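Local coordinates for ATP grasp ligase (Microcystis aeruginosa MRC, PDB 5IG9), which is an ATP-grasp ligase that probably spends ATP to close side-chain ester links in a microviridin precursor peptide, at residues A[137-142]-A[290-295]; A[212-217]-A[229-234]. All blocks are in the same frame, centred on the assembly; numbering follows the deposited sequence.

Interaction 1. Residues A[137-142]-A[290-295]; sequences LLIPGT and YIFLEI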
loop_
_atom_site.group_PDB
_atom_site.type_symbol
_atom_site.label_atom_id
_atom_site.label_comp_id
_atom_site.label_asym_id
_atom_site.label_seq_id
_atom_site.Cartn_x
_atom_site.Cartn_y
_atom_site.Cartn_z
ATOM N N LEU A 137 -3.038 19.364 17.597
ATOM C CA LEU A 137 -3.121 18.280 18.563
ATOM C C LEU A 137 -1.730 17.923 19.067
ATOM O O LEU A 137 -0.769 17.872 18.295
ATOM C CB LEU A 137 -3.788 17.050 17.941
ATOM C CG LEU A 137 -5.275 17.137 17.585
ATOM C CD1 LEU A 137 -5.653 16.044 16.595
ATOM C CD2 LEU A 137 -6.134 17.044 18.833
ATOM N N LEU A 138 -1.625 17.695 20.372
ATOM C CA LEU A 138 -0.353 17.289 20.950
ATOM C C LEU A 138 -0.036 15.853 20.557
ATOM O O LEU A 138 -0.901 14.974 20.605
ATOM C CB LEU A 138 -0.386 17.419 22.472
ATOM C CG LEU A 138 -0.641 18.817 23.030
ATOM C CD1 LEU A 138 -0.844 18.749 24.528
ATOM C CD2 LEU A 138 0.500 19.752 22.674
ATOM N N ILE A 139 1.207 15.619 20.153
ATOM C CA ILE A 139 1.660 14.277 19.799
ATOM C C ILE A 139 2.928 13.963 20.587
ATOM O O ILE A 139 3.719 14.873 20.879
ATOM C CB ILE A 139 1.899 14.143 18.287
ATOM C CG1 ILE A 139 2.943 15.154 17.812
ATOM C CG2 ILE A 139 0.595 14.319 17.517
ATOM C CD1 ILE A 139 3.336 14.974 16.368
ATOM N N PRO A 140 3.167 12.704 20.947
ATOM C CA PRO A 140 4.388 12.374 21.686
ATOM C C PRO A 140 5.611 12.433 20.791
ATOM O O PRO A 140 5.541 12.189 19.584
ATOM C CB PRO A 140 4.125 10.948 22.179
ATOM C CG PRO A 140 3.226 10.374 21.140
ATOM C CD PRO A 140 2.354 11.506 20.662
ATOM N N GLY A 141 6.743 12.770 21.405
ATOM C CA GLY A 141 8.011 12.779 20.695
ATOM C C GLY A 141 8.319 11.419 20.098
ATOM O O GLY A 141 8.418 10.427 20.824
ATOM N N THR A 142 8.476 11.357 18.781
ATOM C CA THR A 142 8.603 10.093 18.073
ATOM C C THR A 142 9.853 10.096 17.207
ATOM O O THR A 142 10.158 11.091 16.544
ATOM C CB THR A 142 7.356 9.821 17.220
ATOM O OG1 THR A 142 6.197 9.813 18.058
ATOM C CG2 THR A 142 7.467 8.487 16.508
ATOM N N TYR A 290 -4.527 16.492 26.248
ATOM C CA TYR A 290 -4.953 15.461 25.311
ATOM C C TYR A 290 -3.865 15.249 24.265
ATOM O O TYR A 290 -3.524 16.173 23.520
ATOM C CB TYR A 290 -6.277 15.837 24.645
ATOM C CG TYR A 290 -7.466 15.863 25.584
ATOM C CD1 TYR A 290 -7.735 16.981 26.360
ATOM C CD2 TYR A 290 -8.322 14.771 25.691
ATOM C CE1 TYR A 290 -8.817 17.014 27.219
ATOM C CE2 TYR A 290 -9.408 14.795 26.548
ATOM C CZ TYR A 290 -9.651 15.919 27.309
ATOM O OH TYR A 290 -10.731 15.952 28.164
ATOM N N ILE A 291 -3.331 14.031 24.211
ATOM C CA ILE A 291 -2.254 13.667 23.299
ATOM C C ILE A 291 -2.807 12.708 22.256
ATOM O O ILE A 291 -3.393 11.677 22.602
ATOM C CB ILE A 291 -1.067 13.036 24.048
ATOM C CG1 ILE A 291 -0.312 14.091 24.860
ATOM C CG2 ILE A 291 -0.127 12.335 23.079
ATOM C CD1 ILE A 291 -0.859 14.317 26.253
ATOM N N PHE A 292 -2.624 13.050 20.984
ATOM C CA PHE A 292 -3.008 12.165 19.892
ATOM C C PHE A 292 -1.943 11.092 19.698
ATOM O O PHE A 292 -0.751 11.397 19.610
ATOM C CB PHE A 292 -3.195 12.957 18.599
ATOM C CG PHE A 292 -3.383 12.094 17.380
ATOM C CD1 PHE A 292 -4.634 11.593 17.060
ATOM C CD2 PHE A 292 -2.311 11.781 16.556
ATOM C CE1 PHE A 292 -4.813 10.795 15.942
ATOM C CE2 PHE A 292 -2.485 10.982 15.437
ATOM C CZ PHE A 292 -3.738 10.492 15.131
ATOM N N LEU A 293 -2.375 9.835 19.611
ATOM C CA LEU A 293 -1.463 8.719 19.395
ATOM C C LEU A 293 -1.548 8.167 17.978
ATOM O O LEU A 293 -0.542 8.146 17.262
ATOM C CB LEU A 293 -1.732 7.601 20.410
ATOM C CG LEU A 293 -1.407 7.879 21.878
ATOM C CD1 LEU A 293 -1.619 6.623 22.708
ATOM C CD2 LEU A 293 0.013 8.401 22.037
ATOM N N GLU A 294 -2.728 7.724 17.548
ATOM C CA GLU A 294 -2.839 6.966 16.312
ATOM C C GLU A 294 -4.289 6.940 15.847
ATOM O O GLU A 294 -5.209 6.894 16.664
ATOM C CB GLU A 294 -2.325 5.534 16.514
ATOM C CG GLU A 294 -2.571 4.584 15.352
ATOM C CD GLU A 294 -2.100 3.178 15.658
ATOM O OE1 GLU A 294 -1.182 3.034 16.493
ATOM O OE2 GLU A 294 -2.653 2.219 15.076
ATOM N N ILE A 295 -4.479 6.973 14.532
ATOM C CA ILE A 295 -5.760 6.669 13.909
ATOM C C ILE A 295 -5.573 5.439 13.030
ATOM O O ILE A 295 -4.678 5.404 12.176
ATOM C CB ILE A 295 -6.311 7.853 13.092
ATOM C CG1 ILE A 295 -7.498 7.403 12.240
ATOM C CG2 ILE A 295 -5.231 8.469 12.223
ATOM C CD1 ILE A 295 -8.064 8.503 11.372
#
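Ile139 has its CG1 wedged between the backbone N and the carbonyl carbon (chi1 59°), and CG2, left beside the N, reaches the ring edge of Phe292, meeting CD2 at 4.0 Å. Phe292 CB points toward the 137-142 segment, 4.2 Å from Leu137 CB; with CG anti to the backbone N (chi1 171°) the ring then turns off from it. The one hydrogen bond between the segments runs from Phe292 N to Leu138 O (2.6 Å), with the donor nearly in line with the carbonyl bond. Ile291 CA also lies near this oxygen, at 3.3 Å, in a CA-H...O contact, so the carbonyl of Leu138 meets two neighbouring residues of the strand.

Strand 290-296 is the outermost one in this chain's five-stranded antiparallel sheet, and 137-142 is the connection between helix 125-134 and strand 142-145, which belongs to the other antiparallel sheet; the contact thus brings the loop leading into one antiparallel sheet against the edge strand of the other, the two sheets that characterise the ATP-grasp fold. Leu293 and Glu294 both face Asp281 on the next strand, a classic beta bulge.

Beyond the hydrogen bond, the Pro140 ring packs along the strand. Its CD lies 3.6 Å from Ile291 CG2 and 3.3 Å from Phe292 O, and its CG meets Leu293 CD2 at 3.9 Å, those two side chains crossing at about a right angle. Leu138 CB rests 3.5 Å from Tyr290 O. Helix 260-273 covers Leu137 and Phe292 through Ile262 and Leu269, whereas Ile139 packs on Leu129 of helix 125-134 and on Gly48 of the second subunit.

Interaction 2. Residues A[212-217]-A[229-234]; sequences KALELR and AINSQQ
Glu215 and Ile230 form a hydrogen-bonded antiparallel pair. Glu215 N gives a nearly straight bond to Ile230 O (3.0 Å, 171°), and Ile230 N returns one to Glu215 O that is more bent (3.1 Å, 142°); in both, the donor lies in the carbonyl plane. One residue on from Ile230, Asn231 CG, anti to the backbone N (chi1 -172°), carries OD1 to Gln233 N, which donates to it at 3.0 Å in an Asx turn, while Asn231 ND2 makes a weak hydrogen bond to Asp236 OD2. An alanine here would probably leave Gln233 N without its side-chain acceptor and Asp236 without its weak partner, the turn being freer to shift. Lys212 NZ and Glu215 OE2 are joined by a long salt bridge, 3.7 Å, and Ser232 OG sits 3.5 Å from the same NZ.

On the face bearing Leu214, Leu216, Ala229 and Asn231 the contacts are mostly apolar: Leu216 CD2 touches Ala229 CB at 3.6 Å, and Leu214 CD2 comes equally near Asn231 CA. On the opposite face Glu215 CB lies alongside Ile230 CG2. Beyond the paired residues, Gln233 NE2 packs 3.8 Å from Ala213 CB. Ala213 and Leu214 both face Val284, a classic beta bulge against strand 277-284. The whole is the open end of a beta hairpin, strands 214-221 and 224-231, within the five-stranded antiparallel sheet of an ATP-grasp fold.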
loop_
_atom_site.group_PDB
_atom_site.type_symbol
_atom_site.label_atom_id
_atom_site.label_comp_id
_atom_site.label_asym_id
_atom_site.label_seq_id
_atom_site.Cartn_x
_atom_site.Cartn_y
_atom_site.Cartn_z
ATOM N N LYS A 212 -0.074 8.797 31.796
ATOM C CA LYS A 212 -1.450 9.073 31.431
ATOM C C LYS A 212 -2.379 8.716 32.580
ATOM O O LYS A 212 -2.121 7.783 33.347
ATOM C CB LYS A 212 -1.847 8.292 30.171
ATOM C CG LYS A 212 -1.542 6.804 30.257
ATOM C CD LYS A 212 -1.081 6.259 28.922
ATOM C CE LYS A 212 -0.424 4.896 29.078
ATOM N NZ LYS A 212 -1.388 3.859 29.546
ATOM N N ALA A 213 -3.456 9.487 32.695
ATOM C CA ALA A 213 -4.523 9.182 33.634
ATOM C C ALA A 213 -5.618 8.358 32.978
ATOM O O ALA A 213 -6.176 7.451 33.604
ATOM C CB ALA A 213 -5.112 10.474 34.202
ATOM N N LEU A 214 -5.921 8.648 31.716
ATOM C CA LEU A 214 -6.970 7.959 30.985
ATOM C C LEU A 214 -6.479 7.567 29.600
ATOM O O LEU A 214 -5.624 8.232 29.008
ATOM C CB LEU A 214 -8.226 8.831 30.853
ATOM C CG LEU A 214 -9.000 9.175 32.127
ATOM C CD1 LEU A 214 -10.165 10.090 31.800
ATOM C CD2 LEU A 214 -9.493 7.920 32.826
ATOM N N GLU A 215 -7.031 6.468 29.096
ATOM C CA GLU A 215 -6.878 6.053 27.709
ATOM C C GLU A 215 -8.209 6.239 26.998
ATOM O O GLU A 215 -9.248 5.784 27.492
ATOM C CB GLU A 215 -6.425 4.592 27.614
ATOM C CG GLU A 215 -4.993 4.348 28.058
ATOM C CD GLU A 215 -4.520 2.940 27.755
ATOM O OE1 GLU A 215 -4.969 1.994 28.438
ATOM O OE2 GLU A 215 -3.704 2.781 26.824
ATOM N N LEU A 216 -8.180 6.914 25.851
ATOM C CA LEU A 216 -9.378 7.188 25.067
ATOM C C LEU A 216 -9.396 6.309 23.824
ATOM O O LEU A 216 -8.381 6.185 23.130
ATOM C CB LEU A 216 -9.447 8.661 24.655
ATOM C CG LEU A 216 -9.362 9.723 25.750
ATOM C CD1 LEU A 216 -9.562 11.109 25.164
ATOM C CD2 LEU A 216 -10.377 9.450 26.839
ATOM N N ARG A 217 -10.550 5.705 23.545
ATOM C CA ARG A 217 -10.800 4.981 22.302
ATOM C C ARG A 217 -11.929 5.692 21.576
ATOM O O ARG A 217 -13.080 5.646 22.014
ATOM C CB ARG A 217 -11.150 3.520 22.569
ATOM C CG ARG A 217 -11.375 2.699 21.308
ATOM C CD ARG A 217 -10.084 2.502 20.522
ATOM N NE ARG A 217 -10.263 1.583 19.400
ATOM C CZ ARG A 217 -9.265 1.078 18.683
ATOM N NH1 ARG A 217 -8.011 1.401 18.969
ATOM N NH2 ARG A 217 -9.518 0.246 17.680
ATOM N N ALA A 229 -13.516 5.973 27.497
ATOM C CA ALA A 229 -12.350 6.190 28.341
ATOM C C ALA A 229 -12.230 5.073 29.365
ATOM O O ALA A 229 -13.223 4.448 29.746
ATOM C CB ALA A 229 -12.417 7.539 29.062
ATOM N N ILE A 230 -11.001 4.828 29.809
ATOM C CA ILE A 230 -10.724 3.845 30.847
ATOM C C ILE A 230 -9.561 4.350 31.688
ATOM O O ILE A 230 -8.593 4.913 31.163
ATOM C CB ILE A 230 -10.426 2.451 30.256
ATOM C CG1 ILE A 230 -10.271 1.410 31.364
ATOM C CG2 ILE A 230 -9.176 2.476 29.388
ATOM C CD1 ILE A 230 -10.109 -0.000 30.845
ATOM N N ASN A 231 -9.670 4.167 33.002
ATOM C CA ASN A 231 -8.616 4.558 33.930
ATOM C C ASN A 231 -7.572 3.452 33.970
ATOM O O ASN A 231 -7.817 2.374 34.523
ATOM C CB ASN A 231 -9.200 4.823 35.313
ATOM C CG ASN A 231 -8.185 5.407 36.275
ATOM O OD1 ASN A 231 -7.087 4.876 36.445
ATOM N ND2 ASN A 231 -8.551 6.513 36.911
ATOM N N SER A 232 -6.408 3.714 33.389
ATOM C CA SER A 232 -5.326 2.745 33.362
ATOM C C SER A 232 -4.281 2.999 34.436
ATOM O O SER A 232 -3.271 2.287 34.480
ATOM C CB SER A 232 -4.655 2.754 31.988
ATOM O OG SER A 232 -4.208 4.056 31.664
ATOM N N GLN A 233 -4.499 3.991 35.298
ATOM C CA GLN A 233 -3.519 4.341 36.318
ATOM C C GLN A 233 -3.285 3.172 37.262
ATOM O O GLN A 233 -4.208 2.718 37.946
ATOM C CB GLN A 233 -3.984 5.561 37.103
ATOM C CG GLN A 233 -4.047 6.847 36.302
ATOM C CD GLN A 233 -4.370 8.045 37.171
ATOM O OE1 GLN A 233 -3.478 8.658 37.758
ATOM N NE2 GLN A 233 -5.653 8.375 37.269
ATOM N N GLN A 234 -2.049 2.667 37.272
ATOM C CA GLN A 234 -1.674 1.669 38.267
ATOM C C GLN A 234 -1.668 2.277 39.664
ATOM O O GLN A 234 -2.041 1.614 40.639
ATOM C CB GLN A 234 -0.311 1.075 37.918
ATOM C CG GLN A 234 0.088 -0.120 38.767
ATOM C CD GLN A 234 1.411 -0.731 38.341
ATOM O OE1 GLN A 234 1.787 -0.678 37.168
ATOM N NE2 GLN A 234 2.129 -1.309 39.298
#

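Interactions 1 and 2 have centres about 15 Å apart and draw on one five-stranded sheet: strand 277-284 lies between strand 290-296 of interaction 1 and strand 214-221 of interaction 2. Across that middle strand the two touch directly, Tyr290 CD2 packing 3.9 Å from Leu216 CD1. Asp281 also ties them: its backbone bonds to Leu293 and Glu294, while its side chain forms a salt bridge with Arg217. Along the chain, the hairpin of interaction 2 falls between the two segments of interaction 1. In ATP-grasp enzymes the nucleotide lies between two antiparallel sheets; interaction 1 joins the loop before one to the edge of the other, and interaction 2 lies within the second.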